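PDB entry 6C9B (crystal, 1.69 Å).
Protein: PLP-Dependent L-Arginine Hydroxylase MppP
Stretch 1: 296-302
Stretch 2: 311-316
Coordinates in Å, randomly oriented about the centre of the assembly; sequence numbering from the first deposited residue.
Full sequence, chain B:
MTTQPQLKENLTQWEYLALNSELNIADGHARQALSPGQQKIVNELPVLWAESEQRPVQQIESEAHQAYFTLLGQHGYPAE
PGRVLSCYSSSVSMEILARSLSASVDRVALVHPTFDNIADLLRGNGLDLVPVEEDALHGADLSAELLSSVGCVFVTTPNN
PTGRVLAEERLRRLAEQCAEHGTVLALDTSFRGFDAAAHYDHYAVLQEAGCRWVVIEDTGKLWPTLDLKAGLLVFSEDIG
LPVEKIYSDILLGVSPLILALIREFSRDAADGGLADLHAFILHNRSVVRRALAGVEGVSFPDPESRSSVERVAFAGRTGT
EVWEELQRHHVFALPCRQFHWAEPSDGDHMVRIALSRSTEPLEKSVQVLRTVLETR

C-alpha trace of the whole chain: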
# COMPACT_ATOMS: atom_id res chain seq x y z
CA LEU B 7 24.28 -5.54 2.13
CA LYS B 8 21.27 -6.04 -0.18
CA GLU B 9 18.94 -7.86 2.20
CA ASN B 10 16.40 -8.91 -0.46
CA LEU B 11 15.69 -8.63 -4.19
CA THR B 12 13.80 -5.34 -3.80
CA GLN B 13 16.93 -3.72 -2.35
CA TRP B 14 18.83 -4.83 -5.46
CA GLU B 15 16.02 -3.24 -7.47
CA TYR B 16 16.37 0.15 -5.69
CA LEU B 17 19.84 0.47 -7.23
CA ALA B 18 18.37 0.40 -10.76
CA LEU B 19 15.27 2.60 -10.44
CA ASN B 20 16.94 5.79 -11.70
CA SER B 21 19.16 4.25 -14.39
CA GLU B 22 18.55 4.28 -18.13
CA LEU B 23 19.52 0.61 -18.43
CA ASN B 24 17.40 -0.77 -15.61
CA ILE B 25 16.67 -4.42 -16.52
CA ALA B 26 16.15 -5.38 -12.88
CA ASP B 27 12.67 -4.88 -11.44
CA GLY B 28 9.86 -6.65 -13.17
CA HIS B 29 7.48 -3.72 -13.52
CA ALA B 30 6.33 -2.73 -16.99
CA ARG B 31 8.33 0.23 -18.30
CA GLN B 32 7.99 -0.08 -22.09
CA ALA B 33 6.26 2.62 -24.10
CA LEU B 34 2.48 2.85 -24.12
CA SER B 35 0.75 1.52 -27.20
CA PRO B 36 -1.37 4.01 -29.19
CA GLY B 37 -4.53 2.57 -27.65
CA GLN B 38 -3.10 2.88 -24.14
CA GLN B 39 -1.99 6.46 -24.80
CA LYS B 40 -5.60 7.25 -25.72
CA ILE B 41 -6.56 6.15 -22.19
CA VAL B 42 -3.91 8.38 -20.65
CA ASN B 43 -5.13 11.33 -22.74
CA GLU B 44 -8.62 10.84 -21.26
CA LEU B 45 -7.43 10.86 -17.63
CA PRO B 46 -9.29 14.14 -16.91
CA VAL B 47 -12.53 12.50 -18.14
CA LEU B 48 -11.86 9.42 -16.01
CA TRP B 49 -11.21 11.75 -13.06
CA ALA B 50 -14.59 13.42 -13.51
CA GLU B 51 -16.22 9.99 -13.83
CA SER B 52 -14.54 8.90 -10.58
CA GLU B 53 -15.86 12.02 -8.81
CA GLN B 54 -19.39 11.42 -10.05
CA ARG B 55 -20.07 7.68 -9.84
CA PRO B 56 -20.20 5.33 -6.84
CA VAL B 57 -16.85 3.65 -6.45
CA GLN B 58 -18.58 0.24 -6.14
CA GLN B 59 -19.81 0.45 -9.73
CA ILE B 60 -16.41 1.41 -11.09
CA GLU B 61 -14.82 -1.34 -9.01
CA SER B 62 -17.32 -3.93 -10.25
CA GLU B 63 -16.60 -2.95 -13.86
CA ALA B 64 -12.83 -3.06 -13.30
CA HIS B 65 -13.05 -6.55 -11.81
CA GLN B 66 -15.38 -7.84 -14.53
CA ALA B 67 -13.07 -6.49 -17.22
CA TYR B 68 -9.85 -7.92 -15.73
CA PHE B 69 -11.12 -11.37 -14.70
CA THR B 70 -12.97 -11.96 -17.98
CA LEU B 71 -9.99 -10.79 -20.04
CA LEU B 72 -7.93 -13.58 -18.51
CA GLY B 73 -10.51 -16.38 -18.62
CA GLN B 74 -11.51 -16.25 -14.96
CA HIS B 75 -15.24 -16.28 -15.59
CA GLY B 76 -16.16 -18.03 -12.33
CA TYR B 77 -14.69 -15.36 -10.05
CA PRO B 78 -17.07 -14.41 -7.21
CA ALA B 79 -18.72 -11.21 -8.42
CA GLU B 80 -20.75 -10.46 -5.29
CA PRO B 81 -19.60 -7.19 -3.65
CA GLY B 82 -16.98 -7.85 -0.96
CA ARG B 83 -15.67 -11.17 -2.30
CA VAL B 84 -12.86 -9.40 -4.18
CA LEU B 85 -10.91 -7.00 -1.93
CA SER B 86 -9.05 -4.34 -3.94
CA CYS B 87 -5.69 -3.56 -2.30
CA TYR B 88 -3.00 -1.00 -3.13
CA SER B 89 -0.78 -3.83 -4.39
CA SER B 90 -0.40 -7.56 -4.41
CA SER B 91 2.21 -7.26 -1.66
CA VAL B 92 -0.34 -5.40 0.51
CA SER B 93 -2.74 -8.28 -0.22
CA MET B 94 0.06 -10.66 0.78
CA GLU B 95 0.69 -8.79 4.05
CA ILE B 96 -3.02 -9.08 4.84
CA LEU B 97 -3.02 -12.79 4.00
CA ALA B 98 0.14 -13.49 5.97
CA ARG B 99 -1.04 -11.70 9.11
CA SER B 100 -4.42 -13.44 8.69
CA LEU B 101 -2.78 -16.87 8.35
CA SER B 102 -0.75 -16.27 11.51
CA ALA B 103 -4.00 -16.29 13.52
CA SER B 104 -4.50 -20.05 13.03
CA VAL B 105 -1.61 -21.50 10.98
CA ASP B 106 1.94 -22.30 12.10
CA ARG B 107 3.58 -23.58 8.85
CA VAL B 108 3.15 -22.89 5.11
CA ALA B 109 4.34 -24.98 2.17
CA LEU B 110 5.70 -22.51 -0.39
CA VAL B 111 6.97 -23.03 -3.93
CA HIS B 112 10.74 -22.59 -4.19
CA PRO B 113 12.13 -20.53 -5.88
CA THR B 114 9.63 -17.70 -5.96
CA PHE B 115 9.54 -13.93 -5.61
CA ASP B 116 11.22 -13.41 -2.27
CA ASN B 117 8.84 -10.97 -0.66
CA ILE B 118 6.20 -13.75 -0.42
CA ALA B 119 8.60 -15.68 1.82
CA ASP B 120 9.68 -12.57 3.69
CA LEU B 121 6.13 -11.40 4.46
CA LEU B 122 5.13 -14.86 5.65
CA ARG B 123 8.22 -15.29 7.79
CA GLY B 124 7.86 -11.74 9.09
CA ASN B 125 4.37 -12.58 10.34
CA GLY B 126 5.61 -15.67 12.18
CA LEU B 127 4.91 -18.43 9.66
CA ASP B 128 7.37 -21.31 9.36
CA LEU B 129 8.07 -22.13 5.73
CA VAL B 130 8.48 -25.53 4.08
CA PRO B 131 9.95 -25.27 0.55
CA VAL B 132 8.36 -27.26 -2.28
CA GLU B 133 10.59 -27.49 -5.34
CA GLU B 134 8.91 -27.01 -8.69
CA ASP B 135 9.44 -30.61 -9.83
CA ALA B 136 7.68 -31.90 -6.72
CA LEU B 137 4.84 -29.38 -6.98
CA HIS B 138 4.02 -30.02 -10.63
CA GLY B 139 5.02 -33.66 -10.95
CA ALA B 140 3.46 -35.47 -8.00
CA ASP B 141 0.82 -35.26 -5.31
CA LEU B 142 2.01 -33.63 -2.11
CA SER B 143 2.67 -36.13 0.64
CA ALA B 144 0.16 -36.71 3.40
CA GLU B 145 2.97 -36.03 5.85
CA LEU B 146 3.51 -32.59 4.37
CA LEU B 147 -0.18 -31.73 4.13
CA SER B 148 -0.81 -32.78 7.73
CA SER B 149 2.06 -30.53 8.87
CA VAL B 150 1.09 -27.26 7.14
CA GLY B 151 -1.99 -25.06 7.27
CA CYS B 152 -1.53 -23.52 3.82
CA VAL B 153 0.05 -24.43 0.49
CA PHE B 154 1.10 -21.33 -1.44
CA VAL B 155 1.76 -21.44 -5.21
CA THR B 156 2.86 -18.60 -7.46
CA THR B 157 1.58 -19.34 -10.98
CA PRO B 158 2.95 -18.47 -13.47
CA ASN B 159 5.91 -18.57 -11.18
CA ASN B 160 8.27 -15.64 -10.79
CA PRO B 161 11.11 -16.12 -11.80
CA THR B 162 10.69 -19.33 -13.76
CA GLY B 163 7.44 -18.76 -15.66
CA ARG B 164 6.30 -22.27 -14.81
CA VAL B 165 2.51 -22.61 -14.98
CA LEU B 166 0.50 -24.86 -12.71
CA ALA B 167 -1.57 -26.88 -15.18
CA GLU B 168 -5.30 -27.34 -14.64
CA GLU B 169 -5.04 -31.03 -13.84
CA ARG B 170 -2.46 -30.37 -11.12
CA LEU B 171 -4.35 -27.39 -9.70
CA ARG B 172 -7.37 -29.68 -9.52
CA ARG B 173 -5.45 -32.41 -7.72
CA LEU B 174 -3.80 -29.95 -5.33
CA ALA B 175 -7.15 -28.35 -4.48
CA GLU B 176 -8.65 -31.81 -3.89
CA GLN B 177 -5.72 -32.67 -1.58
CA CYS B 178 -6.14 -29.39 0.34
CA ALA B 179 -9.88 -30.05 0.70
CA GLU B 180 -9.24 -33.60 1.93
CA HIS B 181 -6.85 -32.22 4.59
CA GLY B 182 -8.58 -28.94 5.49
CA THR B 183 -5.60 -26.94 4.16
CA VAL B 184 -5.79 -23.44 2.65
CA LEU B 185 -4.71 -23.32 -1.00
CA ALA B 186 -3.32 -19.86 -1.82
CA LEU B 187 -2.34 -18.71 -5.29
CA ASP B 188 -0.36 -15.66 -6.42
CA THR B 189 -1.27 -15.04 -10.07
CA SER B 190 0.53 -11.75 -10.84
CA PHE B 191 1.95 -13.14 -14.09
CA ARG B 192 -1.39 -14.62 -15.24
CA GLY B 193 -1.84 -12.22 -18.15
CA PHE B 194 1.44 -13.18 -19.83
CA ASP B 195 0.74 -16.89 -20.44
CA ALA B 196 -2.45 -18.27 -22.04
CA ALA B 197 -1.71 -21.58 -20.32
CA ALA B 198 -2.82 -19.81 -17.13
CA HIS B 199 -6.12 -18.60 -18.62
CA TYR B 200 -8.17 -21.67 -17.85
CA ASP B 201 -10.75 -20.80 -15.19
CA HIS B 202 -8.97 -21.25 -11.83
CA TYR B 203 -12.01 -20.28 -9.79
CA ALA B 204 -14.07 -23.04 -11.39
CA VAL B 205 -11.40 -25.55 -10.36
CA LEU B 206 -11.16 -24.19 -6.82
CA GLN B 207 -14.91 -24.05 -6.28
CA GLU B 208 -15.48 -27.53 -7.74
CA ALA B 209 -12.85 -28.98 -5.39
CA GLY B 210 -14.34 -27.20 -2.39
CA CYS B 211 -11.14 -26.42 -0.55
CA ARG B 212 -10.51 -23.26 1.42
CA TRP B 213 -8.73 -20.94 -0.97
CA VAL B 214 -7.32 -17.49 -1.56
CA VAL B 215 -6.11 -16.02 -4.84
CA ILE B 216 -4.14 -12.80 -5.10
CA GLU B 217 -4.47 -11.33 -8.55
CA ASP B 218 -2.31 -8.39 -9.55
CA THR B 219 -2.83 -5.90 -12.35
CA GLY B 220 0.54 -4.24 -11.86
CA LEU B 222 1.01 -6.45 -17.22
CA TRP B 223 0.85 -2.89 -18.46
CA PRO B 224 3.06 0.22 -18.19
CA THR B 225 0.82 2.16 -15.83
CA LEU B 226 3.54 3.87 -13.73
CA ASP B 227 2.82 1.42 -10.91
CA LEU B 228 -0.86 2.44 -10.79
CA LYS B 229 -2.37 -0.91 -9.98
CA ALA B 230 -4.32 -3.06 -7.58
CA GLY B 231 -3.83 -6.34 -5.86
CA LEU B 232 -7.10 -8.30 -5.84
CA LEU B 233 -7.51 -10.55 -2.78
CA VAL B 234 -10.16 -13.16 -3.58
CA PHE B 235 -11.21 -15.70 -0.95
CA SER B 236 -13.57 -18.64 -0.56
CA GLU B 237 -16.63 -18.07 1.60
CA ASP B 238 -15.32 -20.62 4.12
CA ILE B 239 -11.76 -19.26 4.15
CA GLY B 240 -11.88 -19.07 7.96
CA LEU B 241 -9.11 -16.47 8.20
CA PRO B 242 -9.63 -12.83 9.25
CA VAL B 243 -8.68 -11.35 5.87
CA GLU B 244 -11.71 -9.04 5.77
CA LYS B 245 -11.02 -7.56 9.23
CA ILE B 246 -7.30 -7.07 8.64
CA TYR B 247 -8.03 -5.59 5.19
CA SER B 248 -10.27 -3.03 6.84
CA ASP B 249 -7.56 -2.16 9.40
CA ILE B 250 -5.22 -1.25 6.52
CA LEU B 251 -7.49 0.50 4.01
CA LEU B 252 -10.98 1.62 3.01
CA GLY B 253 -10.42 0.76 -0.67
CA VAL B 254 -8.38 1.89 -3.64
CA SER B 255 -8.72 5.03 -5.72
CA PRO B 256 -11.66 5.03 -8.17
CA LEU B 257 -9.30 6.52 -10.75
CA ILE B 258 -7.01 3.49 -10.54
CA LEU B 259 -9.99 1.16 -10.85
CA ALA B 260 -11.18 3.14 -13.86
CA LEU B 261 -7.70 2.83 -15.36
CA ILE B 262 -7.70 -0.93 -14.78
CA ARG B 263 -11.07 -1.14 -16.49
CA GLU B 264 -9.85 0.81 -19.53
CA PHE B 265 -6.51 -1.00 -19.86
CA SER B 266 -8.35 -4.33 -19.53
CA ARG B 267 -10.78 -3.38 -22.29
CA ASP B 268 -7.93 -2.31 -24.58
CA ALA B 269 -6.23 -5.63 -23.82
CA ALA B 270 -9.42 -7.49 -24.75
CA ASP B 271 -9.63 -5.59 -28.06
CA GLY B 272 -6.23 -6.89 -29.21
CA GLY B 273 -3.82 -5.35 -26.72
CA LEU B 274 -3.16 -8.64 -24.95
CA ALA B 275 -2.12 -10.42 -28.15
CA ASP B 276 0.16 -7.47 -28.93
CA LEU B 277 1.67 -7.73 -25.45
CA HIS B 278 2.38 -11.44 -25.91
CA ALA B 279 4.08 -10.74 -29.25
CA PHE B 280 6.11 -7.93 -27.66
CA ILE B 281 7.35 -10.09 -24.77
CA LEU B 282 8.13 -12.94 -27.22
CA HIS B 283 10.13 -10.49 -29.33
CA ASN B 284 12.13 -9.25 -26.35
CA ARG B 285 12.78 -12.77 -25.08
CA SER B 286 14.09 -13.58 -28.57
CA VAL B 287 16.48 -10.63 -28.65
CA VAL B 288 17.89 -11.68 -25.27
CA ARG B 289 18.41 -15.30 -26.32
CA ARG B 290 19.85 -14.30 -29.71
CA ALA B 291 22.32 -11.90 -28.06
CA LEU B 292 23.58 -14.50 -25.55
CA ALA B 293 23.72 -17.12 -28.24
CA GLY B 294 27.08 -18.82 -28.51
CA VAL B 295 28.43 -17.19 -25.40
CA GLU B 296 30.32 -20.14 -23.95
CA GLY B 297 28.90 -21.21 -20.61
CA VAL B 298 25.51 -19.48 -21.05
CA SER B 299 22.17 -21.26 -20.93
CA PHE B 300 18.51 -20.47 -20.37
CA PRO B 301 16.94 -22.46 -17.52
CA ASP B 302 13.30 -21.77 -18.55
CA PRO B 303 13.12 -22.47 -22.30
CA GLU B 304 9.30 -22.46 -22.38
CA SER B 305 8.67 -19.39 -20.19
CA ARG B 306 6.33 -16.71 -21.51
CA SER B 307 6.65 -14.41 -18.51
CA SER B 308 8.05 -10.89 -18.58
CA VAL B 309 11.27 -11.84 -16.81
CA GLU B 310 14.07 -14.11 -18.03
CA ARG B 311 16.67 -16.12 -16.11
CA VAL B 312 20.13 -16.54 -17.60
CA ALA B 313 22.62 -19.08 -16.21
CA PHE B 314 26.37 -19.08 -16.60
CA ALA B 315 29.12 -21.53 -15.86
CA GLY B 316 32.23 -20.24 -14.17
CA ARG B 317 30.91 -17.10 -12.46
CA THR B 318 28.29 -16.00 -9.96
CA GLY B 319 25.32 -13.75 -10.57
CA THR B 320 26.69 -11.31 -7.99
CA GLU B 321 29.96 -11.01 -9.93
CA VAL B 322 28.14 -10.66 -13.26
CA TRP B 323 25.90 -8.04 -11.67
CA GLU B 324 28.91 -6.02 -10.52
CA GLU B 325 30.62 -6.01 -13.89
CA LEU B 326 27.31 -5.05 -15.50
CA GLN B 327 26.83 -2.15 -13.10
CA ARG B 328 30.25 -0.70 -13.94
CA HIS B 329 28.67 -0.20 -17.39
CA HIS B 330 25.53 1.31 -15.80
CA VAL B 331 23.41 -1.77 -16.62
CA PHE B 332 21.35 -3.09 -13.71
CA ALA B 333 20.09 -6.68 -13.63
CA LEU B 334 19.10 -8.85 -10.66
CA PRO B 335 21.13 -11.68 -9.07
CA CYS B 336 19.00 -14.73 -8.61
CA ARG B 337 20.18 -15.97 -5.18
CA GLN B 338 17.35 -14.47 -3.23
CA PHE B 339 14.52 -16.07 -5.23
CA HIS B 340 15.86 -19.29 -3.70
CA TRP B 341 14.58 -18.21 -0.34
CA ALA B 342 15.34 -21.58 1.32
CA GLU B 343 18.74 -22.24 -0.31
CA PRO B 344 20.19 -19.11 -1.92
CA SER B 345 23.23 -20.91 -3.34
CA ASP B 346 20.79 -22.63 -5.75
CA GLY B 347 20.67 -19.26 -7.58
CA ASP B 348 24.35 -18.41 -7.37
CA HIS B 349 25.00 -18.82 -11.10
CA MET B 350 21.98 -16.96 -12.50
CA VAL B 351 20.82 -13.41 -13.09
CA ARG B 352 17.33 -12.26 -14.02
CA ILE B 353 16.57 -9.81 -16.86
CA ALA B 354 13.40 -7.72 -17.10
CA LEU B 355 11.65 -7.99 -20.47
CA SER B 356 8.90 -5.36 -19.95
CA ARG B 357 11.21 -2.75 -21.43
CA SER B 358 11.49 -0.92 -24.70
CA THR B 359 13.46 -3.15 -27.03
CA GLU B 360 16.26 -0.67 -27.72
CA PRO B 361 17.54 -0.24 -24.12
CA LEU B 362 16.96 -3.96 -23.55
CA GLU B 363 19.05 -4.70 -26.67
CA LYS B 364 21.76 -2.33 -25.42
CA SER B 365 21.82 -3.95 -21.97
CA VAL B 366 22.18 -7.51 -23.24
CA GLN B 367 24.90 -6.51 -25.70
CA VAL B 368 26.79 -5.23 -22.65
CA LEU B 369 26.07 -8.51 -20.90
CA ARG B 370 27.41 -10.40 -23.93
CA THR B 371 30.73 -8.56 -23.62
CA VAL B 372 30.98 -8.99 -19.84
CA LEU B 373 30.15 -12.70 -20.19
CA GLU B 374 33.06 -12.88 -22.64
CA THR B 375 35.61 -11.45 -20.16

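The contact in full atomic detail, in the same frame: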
# COMPACT_ATOMS: atom_id res chain seq x y z
N GLU B 296 29.97 -18.89 -24.62
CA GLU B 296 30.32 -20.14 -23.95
C GLU B 296 29.91 -20.06 -22.49
O GLU B 296 30.10 -19.02 -21.83
CB GLU B 296 31.83 -20.41 -24.08
CG GLU B 296 32.18 -21.43 -25.18
CD GLU B 296 32.43 -22.84 -24.65
OE1 GLU B 296 33.50 -23.08 -24.05
OE2 GLU B 296 31.55 -23.71 -24.82
N GLY B 297 29.32 -21.13 -22.00
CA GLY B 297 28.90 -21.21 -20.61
C GLY B 297 27.52 -20.67 -20.31
O GLY B 297 27.08 -20.79 -19.16
N VAL B 298 26.82 -20.09 -21.29
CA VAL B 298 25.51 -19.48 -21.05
C VAL B 298 24.41 -20.48 -21.40
O VAL B 298 24.52 -21.22 -22.39
CB VAL B 298 25.33 -18.19 -21.86
CG1 VAL B 298 23.91 -17.65 -21.68
CG2 VAL B 298 26.34 -17.14 -21.43
N SER B 299 23.35 -20.49 -20.61
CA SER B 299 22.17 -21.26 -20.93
C SER B 299 20.95 -20.57 -20.35
O SER B 299 21.05 -19.68 -19.50
CB SER B 299 22.27 -22.70 -20.41
OG SER B 299 22.38 -22.69 -19.00
N PHE B 300 19.79 -21.03 -20.80
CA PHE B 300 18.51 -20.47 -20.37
C PHE B 300 17.70 -21.50 -19.62
O PHE B 300 17.24 -22.48 -20.24
CB PHE B 300 17.75 -19.95 -21.59
CG PHE B 300 18.39 -18.73 -22.16
CD1 PHE B 300 18.07 -17.48 -21.65
CD2 PHE B 300 19.36 -18.83 -23.12
CE1 PHE B 300 18.68 -16.36 -22.13
CE2 PHE B 300 19.97 -17.69 -23.61
CZ PHE B 300 19.63 -16.47 -23.10
N PRO B 301 17.56 -21.37 -18.30
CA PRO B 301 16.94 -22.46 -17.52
C PRO B 301 15.47 -22.67 -17.81
O PRO B 301 14.97 -23.78 -17.52
CB PRO B 301 17.16 -22.04 -16.07
CG PRO B 301 17.68 -20.68 -16.08
CD PRO B 301 18.22 -20.37 -17.44
N ASP B 302 14.75 -21.69 -18.36
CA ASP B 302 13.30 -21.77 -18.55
C ASP B 302 12.96 -21.63 -20.03
O ASP B 302 12.41 -20.60 -20.45
CB ASP B 302 12.62 -20.70 -17.71
CG ASP B 302 13.18 -20.63 -16.30
OD1 ASP B 302 13.22 -21.70 -15.65
OD2 ASP B 302 13.59 -19.54 -15.86
N ARG B 311 15.45 -15.66 -16.79
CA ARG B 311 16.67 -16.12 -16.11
C ARG B 311 17.73 -16.51 -17.12
O ARG B 311 17.44 -17.12 -18.15
CB ARG B 311 16.38 -17.32 -15.21
CG ARG B 311 15.41 -17.04 -14.07
CD ARG B 311 15.51 -18.13 -13.02
NE ARG B 311 15.06 -19.43 -13.51
CZ ARG B 311 15.13 -20.55 -12.80
NH1 ARG B 311 15.66 -20.51 -11.59
NH2 ARG B 311 14.70 -21.70 -13.30
N VAL B 312 18.97 -16.16 -16.81
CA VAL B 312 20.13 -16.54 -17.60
C VAL B 312 21.13 -17.19 -16.65
O VAL B 312 21.43 -16.63 -15.59
CB VAL B 312 20.74 -15.34 -18.34
CG1 VAL B 312 21.17 -14.29 -17.39
CG2 VAL B 312 21.91 -15.79 -19.20
N ALA B 313 21.64 -18.36 -17.02
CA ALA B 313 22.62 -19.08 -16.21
C ALA B 313 23.98 -19.02 -16.87
O ALA B 313 24.10 -18.95 -18.10
CB ALA B 313 22.24 -20.55 -16.03
N PHE B 314 25.02 -19.08 -16.05
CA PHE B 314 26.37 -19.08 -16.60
C PHE B 314 27.21 -20.08 -15.83
O PHE B 314 27.00 -20.30 -14.63
CB PHE B 314 27.00 -17.69 -16.56
CG PHE B 314 26.37 -16.79 -15.60
CD1 PHE B 314 26.73 -16.82 -14.27
CD2 PHE B 314 25.36 -15.93 -16.00
CE1 PHE B 314 26.12 -16.00 -13.36
CE2 PHE B 314 24.75 -15.12 -15.12
CZ PHE B 314 25.12 -15.14 -13.79
N ALA B 315 28.10 -20.74 -16.54
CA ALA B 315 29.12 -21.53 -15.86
C ALA B 315 30.30 -20.62 -15.57
O ALA B 315 30.58 -19.68 -16.32
CB ALA B 315 29.54 -22.72 -16.73
N GLY B 316 30.95 -20.86 -14.44
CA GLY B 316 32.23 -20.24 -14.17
C GLY B 316 32.19 -18.91 -13.45
O GLY B 316 33.25 -18.40 -13.10
O HOH W 1 15.48 -18.92 -19.12
O HOH W 2 13.28 -17.40 -17.38

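The two stretches run antiparallel, and backbone hydrogen bonds hold them together at one end. Ser-299 and Ala-313 form a hydrogen-bonded pair: Ser-299 N donates to Ala-313 O (3.0 Å), and Ala-313 N donates to Ser-299 O (2.9 Å). Ala-315 N adds a third bond, to Gly-297 O, at 2.8 Å. Between these lies the non-hydrogen-bonded pair Val-298 and Phe-314, whose CA atoms approach to 4.5 Å. Here CA-H...O contacts supplement the ladder, from Phe-314 CA to Gly-297 O (3.2 Å) and from Val-298 CA to Ala-313 O (3.3 Å). Gly-297 has phi/psi of 87/-5°, where a CB would jam against the preceding carbonyl oxygen, so glycine suits this position just before the strand.

Beyond the ladder, side-chain charge takes over. Asp-302 and Arg-311 form a salt bridge with two nearly straight hydrogen bonds, Arg-311 NE to Asp-302 OD2 and Arg-311 NH2 to Asp-302 OD1, both 2.8 Å. The carboxylate lies near the guanidinium plane, so its two oxygens match two parallel-pointing N-H groups. Pro-301 CG lies over one face of the same guanidinium, leaving the polar edge free for the aspartate.

Two waters bridge Asp-302 and Arg-311 where direct backbone pairing has ceased, one between backbone atoms and the other between the Arg-311 backbone and the Asp-302 carboxylate. Water 1 accepts from Asp-302 N (3.0 Å) and lies 2.8 Å from Arg-311 O; water 2 accepts from Arg-311 N (2.8 Å) and lies 2.6 Å from Asp-302 OD2.

Van der Waals contacts between side chains add to these interactions. Val-298 CG1 meets Val-312 CG2 at 3.7 Å, branched side chains suiting a strand and its close packing. Phe-300 points away at CA-to-CB, yet its ring end returns to place CE1 4.4 Å from Val-312 CG2. On the face shared by Ser-299 and Ala-313, the small alanine methyl sits 3.7 Å (CB) from Ser-299 OG and 4.3 Å from Pro-301 CD.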